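Local coordinates for ABC transporter periplasmic-binding protein YtfQ (Mycobacterium smegmatis, PDB 6HB0) that probably binds L-arabinofuranose outside the cytoplasmic membrane, serving as the solute-binding component of an ABC sugar importer, at residues 196-199 with 200-203; 165-168 with 169-173; 221-224 with 225-229; 275-279 with 280-284. All coordinates share one frame; numbering follows the deposited sequence.

Contact 1. Residues 196-199 with 200-203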
ATOM      1  N   GLN A 196      23.361   1.795  -2.638  1.00 28.46           N
ATOM      2  CA  GLN A 196      24.433   2.255  -1.727  1.00 30.49           C
ATOM      3  C   GLN A 196      24.476   1.434  -0.434  1.00 30.96           C
ATOM      4  O   GLN A 196      25.543   1.048   0.026  1.00 28.62           O
ATOM      5  CB  GLN A 196      24.223   3.717  -1.426  1.00 30.66           C
ATOM      6  CG  GLN A 196      25.057   4.298  -0.291  1.00 31.91           C
ATOM      7  CD  GLN A 196      24.965   5.810  -0.258  1.00 30.51           C
ATOM      8  OE1 GLN A 196      24.930   6.450  -1.308  1.00 31.48           O
ATOM      9  NE2 GLN A 196      24.946   6.384   0.935  1.00 29.22           N
ATOM     10  N   VAL A 197      23.302   1.149   0.136  1.00 28.71           N
ATOM     11  CA  VAL A 197      23.235   0.403   1.363  1.00 31.11           C
ATOM     12  C   VAL A 197      23.581  -1.058   1.123  1.00 31.44           C
ATOM     13  O   VAL A 197      24.249  -1.663   1.937  1.00 28.15           O
ATOM     14  CB  VAL A 197      21.851   0.517   2.008  1.00 31.23           C
ATOM     15  CG1 VAL A 197      21.736  -0.449   3.171  1.00 33.38           C
ATOM     16  CG2 VAL A 197      21.645   1.973   2.452  1.00 35.30           C
ATOM     17  N   MET A 198      23.107  -1.627   0.015  1.00 27.87           N
ATOM     18  CA  MET A 198      23.482  -2.985  -0.299  1.00 30.35           C
ATOM     19  C   MET A 198      25.007  -3.114  -0.492  1.00 30.76           C
ATOM     20  O   MET A 198      25.597  -4.146  -0.125  1.00 29.47           O
ATOM     21  CB  MET A 198      22.764  -3.460  -1.567  1.00 25.71           C
ATOM     22  CG  MET A 198      22.897  -4.951  -1.798  1.00 30.59           C
ATOM     23  SD  MET A 198      22.031  -5.914  -0.595  1.00 32.29           S
ATOM     24  CE  MET A 198      22.884  -7.485  -0.699  1.00 36.54           C
ATOM     25  N   GLU A 199      25.642  -2.122  -1.106  1.00 31.35           N
ATOM     26  CA  GLU A 199      27.123  -2.149  -1.228  1.00 33.55           C
ATOM     27  C   GLU A 199      27.723  -2.231   0.150  1.00 35.76           C
ATOM     28  O   GLU A 199      28.624  -3.029   0.406  1.00 38.43           O
ATOM     29  CB  GLU A 199      27.686  -0.907  -1.958  1.00 35.76           C
ATOM     30  CG  GLU A 199      27.449  -0.854  -3.474  1.00 44.27           C
ATOM     31  CD  GLU A 199      27.541   0.590  -4.045  1.00 47.92           C
ATOM     32  OE1 GLU A 199      28.078   1.510  -3.346  1.00 46.59           O
ATOM     33  OE2 GLU A 199      27.074   0.816  -5.195  1.00 49.27           O
ATOM     34  N   ALA A 200      27.218  -1.415   1.064  1.00 34.33           N
ATOM     35  CA  ALA A 200      27.723  -1.407   2.424  1.00 37.48           C
ATOM     36  C   ALA A 200      27.528  -2.769   3.092  1.00 37.50           C
ATOM     37  O   ALA A 200      28.385  -3.230   3.815  1.00 34.34           O
ATOM     38  CB  ALA A 200      27.033  -0.345   3.250  1.00 39.40           C
ATOM     39  N   PHE A 201      26.368  -3.380   2.891  1.00 34.70           N
ATOM     40  CA  PHE A 201      26.073  -4.668   3.489  1.00 32.78           C
ATOM     41  C   PHE A 201      27.044  -5.746   2.954  1.00 32.53           C
ATOM     42  O   PHE A 201      27.487  -6.615   3.706  1.00 36.01           O
ATOM     43  CB  PHE A 201      24.642  -5.110   3.167  1.00 30.70           C
ATOM     44  CG  PHE A 201      23.561  -4.386   3.903  1.00 32.39           C
ATOM     45  CD1 PHE A 201      23.812  -3.623   5.034  1.00 30.52           C
ATOM     46  CD2 PHE A 201      22.251  -4.530   3.494  1.00 34.52           C
ATOM     47  CE1 PHE A 201      22.806  -3.042   5.748  1.00 32.63           C
ATOM     48  CE2 PHE A 201      21.232  -3.916   4.192  1.00 32.40           C
ATOM     49  CZ  PHE A 201      21.509  -3.197   5.338  1.00 33.45           C
ATOM     50  N   LEU A 202      27.273  -5.743   1.657  1.00 33.17           N
ATOM     51  CA  LEU A 202      28.184  -6.673   0.998  1.00 36.27           C
ATOM     52  C   LEU A 202      29.617  -6.540   1.550  1.00 40.96           C
ATOM     53  O   LEU A 202      30.362  -7.512   1.579  1.00 39.42           O
ATOM     54  CB  LEU A 202      28.199  -6.458  -0.508  1.00 34.31           C
ATOM     55  CG  LEU A 202      26.925  -6.935  -1.253  1.00 35.61           C
ATOM     56  CD1 LEU A 202      26.823  -6.251  -2.619  1.00 33.71           C
ATOM     57  CD2 LEU A 202      26.857  -8.443  -1.396  1.00 34.59           C
ATOM     58  N   LYS A 203      29.987  -5.342   1.974  1.00 44.34           N
ATOM     59  CA  LYS A 203      31.292  -5.113   2.588  1.00 50.02           C
ATOM     60  C   LYS A 203      31.354  -5.571   4.033  1.00 46.66           C
ATOM     61  O   LYS A 203      32.354  -6.137   4.439  1.00 47.22           O
ATOM     62  CB  LYS A 203      31.700  -3.629   2.486  1.00 54.06           C
ATOM     63  CG  LYS A 203      32.355  -3.292   1.164  1.00 63.80           C
ATOM     64  CD  LYS A 203      32.366  -1.789   0.908  1.00 72.61           C
ATOM     65  CE  LYS A 203      32.655  -1.473  -0.556  1.00 72.76           C
ATOM     66  NZ  LYS A 203      31.871  -0.299  -1.022  1.00 71.52           N
TER
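Phe-201 lies back along the helix against Val-197, one turn earlier, and its side chain can be followed outward atom by atom. CB rests on two carbonyl oxygens, 3.6 Å from Met-198 O and only slightly farther from Val-197 O. At CG the ring begins, and Val-197 O sits over one of its faces, 3.4 Å from CG. Farther out, the distal half of the ring meets the valine methyl: CG1 of Val-197 is 3.5 Å from CZ of Phe-201, and it stands over the face as a CH-pi contact, 20° off the ring normal. CG1 reaches there because it is anti to the backbone N of Val-197 (chi1 171°), which sets the two side chains alongside each other. On the next flank Met-198, bent at chi2 (68°), brings CE to 4.1 Å from Leu-202 CG, with Met-198 O taking the amide of Leu-202. Beyond the helix, the phenylalanine ring touches Val-151 and Leu-153 of strand 148-154 and Ala-183 and Gln-185 of strand 179-186, while Met-198 faces helix 216-228. This is i to i+4 packing on the buried side of an amphipathic helix lying on the central sheet of a Rossmann-like periplasmic-binding-protein lobe.

Contact 2. Residues 165-168 with 169-173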
ATOM      1  N   ARG A 165       6.436  -2.038   8.040  1.00 25.81           N
ATOM      2  CA  ARG A 165       6.988  -3.138   7.335  1.00 25.54           C
ATOM      3  C   ARG A 165       8.105  -3.820   8.146  1.00 26.49           C
ATOM      4  O   ARG A 165       8.255  -5.045   8.074  1.00 25.21           O
ATOM      5  CB  ARG A 165       7.480  -2.711   5.989  1.00 24.87           C
ATOM      6  CG  ARG A 165       6.345  -2.427   5.027  1.00 24.22           C
ATOM      7  CD  ARG A 165       6.845  -1.867   3.708  1.00 27.53           C
ATOM      8  NE  ARG A 165       5.684  -1.429   2.933  1.00 25.49           N
ATOM      9  CZ  ARG A 165       5.684  -0.546   1.959  1.00 24.06           C
ATOM     10  NH1 ARG A 165       6.788   0.056   1.517  1.00 25.37           N
ATOM     11  NH2 ARG A 165       4.526  -0.263   1.418  1.00 23.60           N
ATOM     12  N   LYS A 166       8.855  -3.038   8.902  1.00 26.35           N
ATOM     13  CA  LYS A 166       9.904  -3.602   9.766  1.00 29.60           C
ATOM     14  C   LYS A 166       9.267  -4.449  10.870  1.00 25.75           C
ATOM     15  O   LYS A 166       9.672  -5.560  11.113  1.00 25.29           O
ATOM     16  CB  LYS A 166      10.792  -2.525  10.358  1.00 28.93           C
ATOM     17  CG  LYS A 166      11.874  -3.031  11.289  1.00 33.41           C
ATOM     18  CD  LYS A 166      12.893  -1.908  11.572  1.00 33.55           C
ATOM     19  CE  LYS A 166      13.976  -2.421  12.511  1.00 41.71           C
ATOM     20  NZ  LYS A 166      15.258  -1.654  12.368  1.00 40.59           N
ATOM     21  N   THR A 167       8.240  -3.904  11.490  1.00 28.31           N
ATOM     22  CA  THR A 167       7.505  -4.609  12.540  1.00 28.75           C
ATOM     23  C   THR A 167       6.941  -5.891  11.990  1.00 27.70           C
ATOM     24  O   THR A 167       7.130  -6.955  12.564  1.00 27.44           O
ATOM     25  CB  THR A 167       6.404  -3.712  13.085  1.00 31.42           C
ATOM     26  OG1 THR A 167       7.039  -2.600  13.714  1.00 35.22           O
ATOM     27  CG2 THR A 167       5.516  -4.449  14.077  1.00 34.12           C
ATOM     28  N   GLY A 168       6.315  -5.801  10.828  1.00 24.64           N
ATOM     29  CA  GLY A 168       5.715  -6.969  10.212  1.00 26.58           C
ATOM     30  C   GLY A 168       6.697  -8.014   9.825  1.00 23.26           C
ATOM     31  O   GLY A 168       6.474  -9.190  10.043  1.00 23.12           O
ATOM     32  N   PHE A 169       7.793  -7.616   9.200  1.00 24.11           N
ATOM     33  CA  PHE A 169       8.781  -8.596   8.795  1.00 23.64           C
ATOM     34  C   PHE A 169       9.323  -9.400  10.009  1.00 26.36           C
ATOM     35  O   PHE A 169       9.522 -10.614   9.923  1.00 24.58           O
ATOM     36  CB  PHE A 169       9.893  -7.939   7.995  1.00 24.89           C
ATOM     37  CG  PHE A 169      10.851  -8.899   7.375  1.00 25.67           C
ATOM     38  CD1 PHE A 169      10.567  -9.507   6.175  1.00 26.02           C
ATOM     39  CD2 PHE A 169      12.077  -9.146   7.976  1.00 29.91           C
ATOM     40  CE1 PHE A 169      11.452 -10.398   5.608  1.00 27.13           C
ATOM     41  CE2 PHE A 169      12.968 -10.070   7.413  1.00 28.82           C
ATOM     42  CZ  PHE A 169      12.660 -10.665   6.216  1.00 27.73           C
ATOM     43  N   ALA A 170       9.542  -8.706  11.115  1.00 26.28           N
ATOM     44  CA  ALA A 170      10.058  -9.317  12.336  1.00 26.57           C
ATOM     45  C   ALA A 170       9.066 -10.365  12.852  1.00 27.72           C
ATOM     46  O   ALA A 170       9.447 -11.483  13.198  1.00 29.40           O
ATOM     47  CB  ALA A 170      10.331  -8.247  13.396  1.00 26.48           C
ATOM     48  N   GLU A 171       7.784 -10.025  12.835  1.00 27.62           N
ATOM     49  CA  GLU A 171       6.733 -10.978  13.112  1.00 28.58           C
ATOM     50  C   GLU A 171       6.744 -12.184  12.153  1.00 29.10           C
ATOM     51  O   GLU A 171       6.589 -13.304  12.588  1.00 26.82           O
ATOM     52  CB  GLU A 171       5.355 -10.337  13.021  1.00 32.07           C
ATOM     53  CG  GLU A 171       5.056  -9.192  13.972  1.00 33.54           C
ATOM     54  CD  GLU A 171       3.701  -8.520  13.706  1.00 34.11           C
ATOM     55  OE1 GLU A 171       2.965  -8.862  12.716  1.00 35.60           O
ATOM     56  OE2 GLU A 171       3.347  -7.653  14.534  1.00 33.25           O
ATOM     57  N   GLY A 172       6.914 -11.951  10.861  1.00 28.35           N
ATOM     58  CA  GLY A 172       6.848 -13.037   9.898  1.00 31.50           C
ATOM     59  C   GLY A 172       7.984 -14.065   9.996  1.00 32.04           C
ATOM     60  O   GLY A 172       7.792 -15.216   9.648  1.00 28.29           O
ATOM     61  N   ILE A 173       9.171 -13.631  10.459  1.00 29.97           N
ATOM     62  CA  ILE A 173      10.299 -14.553  10.647  1.00 32.78           C
ATOM     63  C   ILE A 173      10.405 -15.085  12.092  1.00 33.59           C
ATOM     64  O   ILE A 173      11.295 -15.894  12.402  1.00 34.33           O
ATOM     65  CB  ILE A 173      11.644 -13.925  10.247  1.00 29.59           C
ATOM     66  CG1 ILE A 173      12.008 -12.783  11.156  1.00 28.45           C
ATOM     67  CG2 ILE A 173      11.602 -13.459   8.802  1.00 30.28           C
ATOM     68  CD1 ILE A 173      13.433 -12.299  11.041  1.00 29.84           C
TER
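Arg-165, Lys-166, Thr-167 and Gly-168 each offer a backbone oxygen to the amide four residues on, an unbroken alpha-helical ladder that runs from Phe-169 N to Arg-165 O at 2.8 Å through to Gly-172 N on Gly-168 O at 2.9 Å. Glu-171 folds back over this ladder: its CB is 3.4 Å from Gly-168 O, and its CG stands equally close to Thr-167 O. CG is placed there by a chi1 of -61°, anti to the carbonyl carbon, and the extended chain then carries the carboxylate past the threonine. There OE2 of Glu-171 meets the methyl CG2 of Thr-167 at 3.9 Å, a van der Waals touch, while OE1 has a long, weak ion pair with Arg-131. The threonine hydroxyl is bonded to Ile-163 O, one turn earlier. Phe-169 leaves the helix on another side. Its CB passes 3.3 Å from Arg-165 O, and one face of its ring carries CG2 of Ile-173, 3.8 Å above the plane and toward the rim. Two other charged ends look outward from the contact: Arg-165 pairs with Glu-129 and Lys-166 with Glu-154. Helix 160-173 connects strands 148-154 and 179-186 in a beta-alpha-beta unit, and the Phe-169 ring packs between the strands and helix 126-140, touching Ile-150, Ile-181, Ala-133 and Val-137 and stacking with Phe-212.

Contact 3. Residues 221-224 with 225-229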
ATOM      1  N   GLY A 221      17.875  -1.380  -6.738  1.00 27.20           N
ATOM      2  CA  GLY A 221      19.210  -0.877  -6.435  1.00 27.79           C
ATOM      3  C   GLY A 221      20.124  -1.966  -5.938  1.00 28.18           C
ATOM      4  O   GLY A 221      21.263  -2.086  -6.402  1.00 28.83           O
ATOM      5  N   ALA A 222      19.599  -2.744  -5.001  1.00 28.36           N
ATOM      6  CA  ALA A 222      20.302  -3.853  -4.358  1.00 31.83           C
ATOM      7  C   ALA A 222      20.727  -4.887  -5.365  1.00 30.34           C
ATOM      8  O   ALA A 222      21.831  -5.347  -5.332  1.00 29.57           O
ATOM      9  CB  ALA A 222      19.420  -4.489  -3.293  1.00 31.39           C
ATOM     10  N   MET A 223      19.822  -5.222  -6.264  1.00 29.79           N
ATOM     11  CA  MET A 223      20.078  -6.131  -7.367  1.00 32.45           C
ATOM     12  C   MET A 223      21.292  -5.661  -8.193  1.00 32.51           C
ATOM     13  O   MET A 223      22.165  -6.446  -8.531  1.00 32.66           O
ATOM     14  CB  MET A 223      18.789  -6.176  -8.207  1.00 32.38           C
ATOM     15  CG  MET A 223      18.789  -6.945  -9.487  1.00 42.57           C
ATOM     16  SD  MET A 223      17.284  -6.566 -10.444  1.00 41.48           S
ATOM     17  CE  MET A 223      17.883  -5.251 -11.509  1.00 45.55           C
ATOM     18  N   GLU A 224      21.383  -4.372  -8.490  1.00 32.02           N
ATOM     19  CA  GLU A 224      22.553  -3.846  -9.200  1.00 32.75           C
ATOM     20  C   GLU A 224      23.815  -3.919  -8.394  1.00 34.73           C
ATOM     21  O   GLU A 224      24.871  -4.140  -8.961  1.00 35.97           O
ATOM     22  CB  GLU A 224      22.329  -2.405  -9.603  1.00 36.53           C
ATOM     23  CG  GLU A 224      21.308  -2.218 -10.693  1.00 39.69           C
ATOM     24  CD  GLU A 224      21.076  -0.741 -11.039  1.00 52.13           C
ATOM     25  OE1 GLU A 224      21.918   0.124 -10.671  1.00 56.65           O
ATOM     26  OE2 GLU A 224      20.038  -0.455 -11.683  1.00 52.45           O
ATOM     27  N   ALA A 225      23.733  -3.723  -7.071  1.00 31.58           N
ATOM     28  CA  ALA A 225      24.927  -3.819  -6.228  1.00 32.01           C
ATOM     29  C   ALA A 225      25.415  -5.254  -6.181  1.00 32.00           C
ATOM     30  O   ALA A 225      26.622  -5.515  -6.190  1.00 29.85           O
ATOM     31  CB  ALA A 225      24.657  -3.317  -4.822  1.00 28.64           C
ATOM     32  N   ILE A 226      24.468  -6.170  -6.124  1.00 31.13           N
ATOM     33  CA  ILE A 226      24.779  -7.581  -6.071  1.00 31.73           C
ATOM     34  C   ILE A 226      25.467  -7.995  -7.356  1.00 35.96           C
ATOM     35  O   ILE A 226      26.482  -8.706  -7.310  1.00 39.62           O
ATOM     36  CB  ILE A 226      23.498  -8.427  -5.808  1.00 29.74           C
ATOM     37  CG1 ILE A 226      23.019  -8.151  -4.404  1.00 30.25           C
ATOM     38  CG2 ILE A 226      23.803  -9.931  -5.857  1.00 31.20           C
ATOM     39  CD1 ILE A 226      21.629  -8.609  -4.110  1.00 33.07           C
ATOM     40  N   GLU A 227      24.941  -7.550  -8.491  1.00 37.03           N
ATOM     41  CA  GLU A 227      25.557  -7.787  -9.775  1.00 38.50           C
ATOM     42  C   GLU A 227      26.966  -7.170  -9.854  1.00 44.12           C
ATOM     43  O   GLU A 227      27.899  -7.815 -10.314  1.00 45.09           O
ATOM     44  CB  GLU A 227      24.665  -7.273 -10.916  1.00 43.04           C
ATOM     45  CG  GLU A 227      23.501  -8.204 -11.202  1.00 48.63           C
ATOM     46  CD  GLU A 227      22.427  -7.681 -12.175  1.00 48.38           C
ATOM     47  OE1 GLU A 227      22.189  -6.463 -12.327  1.00 51.72           O
ATOM     48  OE2 GLU A 227      21.750  -8.538 -12.752  1.00 50.94           O
ATOM     49  N   ALA A 228      27.138  -5.934  -9.393  1.00 45.07           N
ATOM     50  CA  ALA A 228      28.451  -5.286  -9.496  1.00 44.83           C
ATOM     51  C   ALA A 228      29.493  -6.042  -8.668  1.00 47.05           C
ATOM     52  O   ALA A 228      30.648  -6.103  -9.034  1.00 48.21           O
ATOM     53  CB  ALA A 228      28.368  -3.823  -9.086  1.00 45.11           C
ATOM     54  N   ALA A 229      29.063  -6.656  -7.570  1.00 48.11           N
ATOM     55  CA  ALA A 229      29.937  -7.480  -6.749  1.00 46.87           C
ATOM     56  C   ALA A 229      30.199  -8.853  -7.374  1.00 46.46           C
ATOM     57  O   ALA A 229      30.775  -9.720  -6.710  1.00 42.45           O
ATOM     58  CB  ALA A 229      29.340  -7.652  -5.360  1.00 44.20           C
TER
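Ile-226 and Ala-222 are joined first by the backbone, as the amide of Ile-226 meets Ala-222 O at 2.9 Å. Equivalent bonds tie Ala-225 to Gly-221, Glu-227 to Met-223 and Ala-228 to Glu-224 in the last turns of helix 216-228. The van der Waals contacts follow the same oxygens. CG1 of Ile-226, anti to the carbonyl carbon at a chi1 of -68°, closes to 3.2 Å from Ala-222 O, and CD1 lies over that oxygen as well, at 3.5 Å. Ala-225 CB meets the same Ala-222 O at 3.5 Å, so one carbonyl is wrapped by two aliphatic groups besides its amide partner. On the other flank the extended chain of Glu-227 runs across Met-223 O, with CG 3.5 Å away. Charge is the third kind of interaction. Glu-224 OE2 and Glu-227 OE1 are 6.4 Å apart and do not meet; each acid turns to its own base, Glu-224 to Arg-191 and Glu-227 to Lys-256, both as salt bridges. Meanwhile Ala-222, Ala-225 and Ile-226 face Met-198 of helix 191-204, and Ile-226 also reaches Ile-239. The chemistry implies a helix divided by side, with alanines and an isoleucine packed inward and two acids held apart, each paired with its own base, which probably offsets its charge.

Contact 4. Residues 275-279 with 280-284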
ATOM      1  N   ALA A 275     -20.517   3.319   0.272  1.00 29.20           N
ATOM      2  CA  ALA A 275     -21.264   4.564   0.260  1.00 30.03           C
ATOM      3  C   ALA A 275     -22.773   4.291   0.152  1.00 32.20           C
ATOM      4  O   ALA A 275     -23.586   4.853   0.890  1.00 28.95           O
ATOM      5  CB  ALA A 275     -20.794   5.443  -0.860  1.00 31.11           C
ATOM      6  N   LYS A 276     -23.130   3.371  -0.730  1.00 30.40           N
ATOM      7  CA  LYS A 276     -24.543   2.966  -0.845  1.00 32.47           C
ATOM      8  C   LYS A 276     -25.081   2.368   0.452  1.00 31.27           C
ATOM      9  O   LYS A 276     -26.179   2.709   0.881  1.00 33.51           O
ATOM     10  CB  LYS A 276     -24.710   1.996  -2.002  1.00 32.10           C
ATOM     11  CG  LYS A 276     -24.552   2.676  -3.317  1.00 35.99           C
ATOM     12  CD  LYS A 276     -24.607   1.674  -4.466  1.00 44.52           C
ATOM     13  CE  LYS A 276     -24.462   2.430  -5.780  1.00 46.78           C
ATOM     14  NZ  LYS A 276     -24.214   1.490  -6.902  1.00 48.80           N
ATOM     15  N   LYS A 277     -24.297   1.518   1.107  1.00 31.42           N
ATOM     16  CA  LYS A 277     -24.728   0.900   2.341  1.00 30.64           C
ATOM     17  C   LYS A 277     -24.940   1.934   3.428  1.00 31.33           C
ATOM     18  O   LYS A 277     -25.989   1.930   4.092  1.00 30.65           O
ATOM     19  CB  LYS A 277     -23.737  -0.152   2.812  1.00 32.72           C
ATOM     20  CG  LYS A 277     -23.753  -1.374   1.931  1.00 37.51           C
ATOM     21  CD  LYS A 277     -22.771  -2.408   2.441  1.00 45.38           C
ATOM     22  CE  LYS A 277     -22.881  -3.683   1.615  1.00 49.81           C
ATOM     23  NZ  LYS A 277     -21.770  -4.536   2.094  1.00 57.17           N
ATOM     24  N   VAL A 278     -23.963   2.831   3.621  1.00 29.23           N
ATOM     25  CA  VAL A 278     -24.092   3.765   4.725  1.00 30.88           C
ATOM     26  C   VAL A 278     -25.212   4.806   4.436  1.00 29.63           C
ATOM     27  O   VAL A 278     -25.881   5.243   5.345  1.00 33.27           O
ATOM     28  CB  VAL A 278     -22.747   4.427   5.137  1.00 28.51           C
ATOM     29  CG1 VAL A 278     -21.781   3.365   5.593  1.00 29.64           C
ATOM     30  CG2 VAL A 278     -22.177   5.281   4.037  1.00 27.28           C
ATOM     31  N   ALA A 279     -25.431   5.165   3.185  1.00 32.57           N
ATOM     32  CA  ALA A 279     -26.506   6.083   2.862  1.00 34.23           C
ATOM     33  C   ALA A 279     -27.885   5.451   3.176  1.00 35.84           C
ATOM     34  O   ALA A 279     -28.817   6.132   3.572  1.00 37.36           O
ATOM     35  CB  ALA A 279     -26.444   6.492   1.407  1.00 35.67           C
ATOM     36  N   ALA A 280     -27.982   4.151   3.028  1.00 33.36           N
ATOM     37  CA  ALA A 280     -29.190   3.417   3.345  1.00 36.98           C
ATOM     38  C   ALA A 280     -29.319   3.067   4.831  1.00 36.51           C
ATOM     39  O   ALA A 280     -30.324   2.491   5.216  1.00 35.78           O
ATOM     40  CB  ALA A 280     -29.262   2.136   2.490  1.00 36.55           C
ATOM     41  N   GLY A 281     -28.343   3.418   5.678  1.00 33.08           N
ATOM     42  CA  GLY A 281     -28.399   3.086   7.098  1.00 32.20           C
ATOM     43  C   GLY A 281     -28.031   1.647   7.357  1.00 34.44           C
ATOM     44  O   GLY A 281     -28.290   1.131   8.429  1.00 38.08           O
ATOM     45  N   GLU A 282     -27.393   0.965   6.414  1.00 35.83           N
ATOM     46  CA  GLU A 282     -26.963  -0.411   6.695  1.00 37.39           C
ATOM     47  C   GLU A 282     -25.704  -0.353   7.541  1.00 38.35           C
ATOM     48  O   GLU A 282     -24.799   0.349   7.163  1.00 34.26           O
ATOM     49  CB  GLU A 282     -26.703  -1.179   5.404  1.00 37.12           C
ATOM     50  CG  GLU A 282     -26.209  -2.591   5.676  1.00 41.43           C
ATOM     51  CD  GLU A 282     -25.828  -3.320   4.408  1.00 45.23           C
ATOM     52  OE1 GLU A 282     -26.336  -2.955   3.311  1.00 47.17           O
ATOM     53  OE2 GLU A 282     -25.015  -4.264   4.525  1.00 42.84           O
ATOM     54  N   PRO A 283     -25.661  -1.093   8.684  1.00 42.13           N
ATOM     55  CA  PRO A 283     -24.467  -1.090   9.511  1.00 44.37           C
ATOM     56  C   PRO A 283     -23.318  -1.686   8.749  1.00 44.53           C
ATOM     57  O   PRO A 283     -23.516  -2.624   7.982  1.00 44.11           O
ATOM     58  CB  PRO A 283     -24.854  -1.950  10.722  1.00 45.71           C
ATOM     59  CG  PRO A 283     -26.343  -1.859  10.773  1.00 46.34           C
ATOM     60  CD  PRO A 283     -26.761  -1.835   9.331  1.00 44.37           C
ATOM     61  N   VAL A 284     -22.132  -1.112   8.919  1.00 39.62           N
ATOM     62  CA  VAL A 284     -20.939  -1.646   8.251  1.00 36.59           C
ATOM     63  C   VAL A 284     -19.825  -1.819   9.265  1.00 35.49           C
ATOM     64  O   VAL A 284     -19.838  -1.154  10.306  1.00 36.73           O
ATOM     65  CB  VAL A 284     -20.486  -0.717   7.102  1.00 38.58           C
ATOM     66  CG1 VAL A 284     -21.602  -0.565   6.089  1.00 40.56           C
ATOM     67  CG2 VAL A 284     -20.125   0.662   7.621  1.00 35.37           C
TER
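Glu-282 presents one face of its carboxylate to the aliphatic chain of Lys-277, whose CG and CD lie over that face, with CG 3.3 Å from OE1 of Glu-282 and CD 3.6 Å from OE2. The ammonium group stays on the same side of the carboxylate plane instead of coming in at its edge, and its NZ stops 4.1 Å from OE2 of Glu-282, beyond salt-bridge range; NZ also has a long, weak ion pair with Asp-273. A chi1 of 178° puts CG of Glu-282 anti to its backbone N, and the extended chain then angles across the lysine. At the same place the helix ends in a Schellman motif. Glu-282 N bonds back to Lys-277 O at 2.9 Å, and Gly-281 N to Val-278 O at 3.1 Å, the latter with the donor well above the carbonyl plane. Gly-281 turns the chain with positive phi (78°), which suits a glycine. Lys-277 O also takes a weak bond from Ala-280 N. After the turn, Val-284 doubles back: its CG2 meets CG1 of Val-278 at 3.8 Å, the two side chains crossing at about a right angle, and its CG1 touches CB of Lys-277. Val-278 in turn reaches Val-78 of strand 78-81. Chemically, the cap rests on backbone bonds and a small apolar closure, while the lysine and glutamate contribute contact along their chains and probably a modest electrostatic attraction at the surface.

Overall arrangement
Along the chain the order is contact 2, contact 1, contact 3, contact 4. The first three belong to helices 160-173, 191-204 and 216-228, which link successive strands of the mixed sheet in one lobe. Contacts 1 and 3 are direct neighbours, with centres about 9 Å apart, and their helices pack against each other, Leu-202 CD1 lying 3.7 Å from Ala-225 O. Contact 2 stands apart, its centre about 21 Å from that of contact 1. Contact 4 ends helix 269-279 beside the parallel sheet of the other lobe, its centre about 52 Å from that of contact 1. In this family the sugar is generally bound between two such lobes, probably here too.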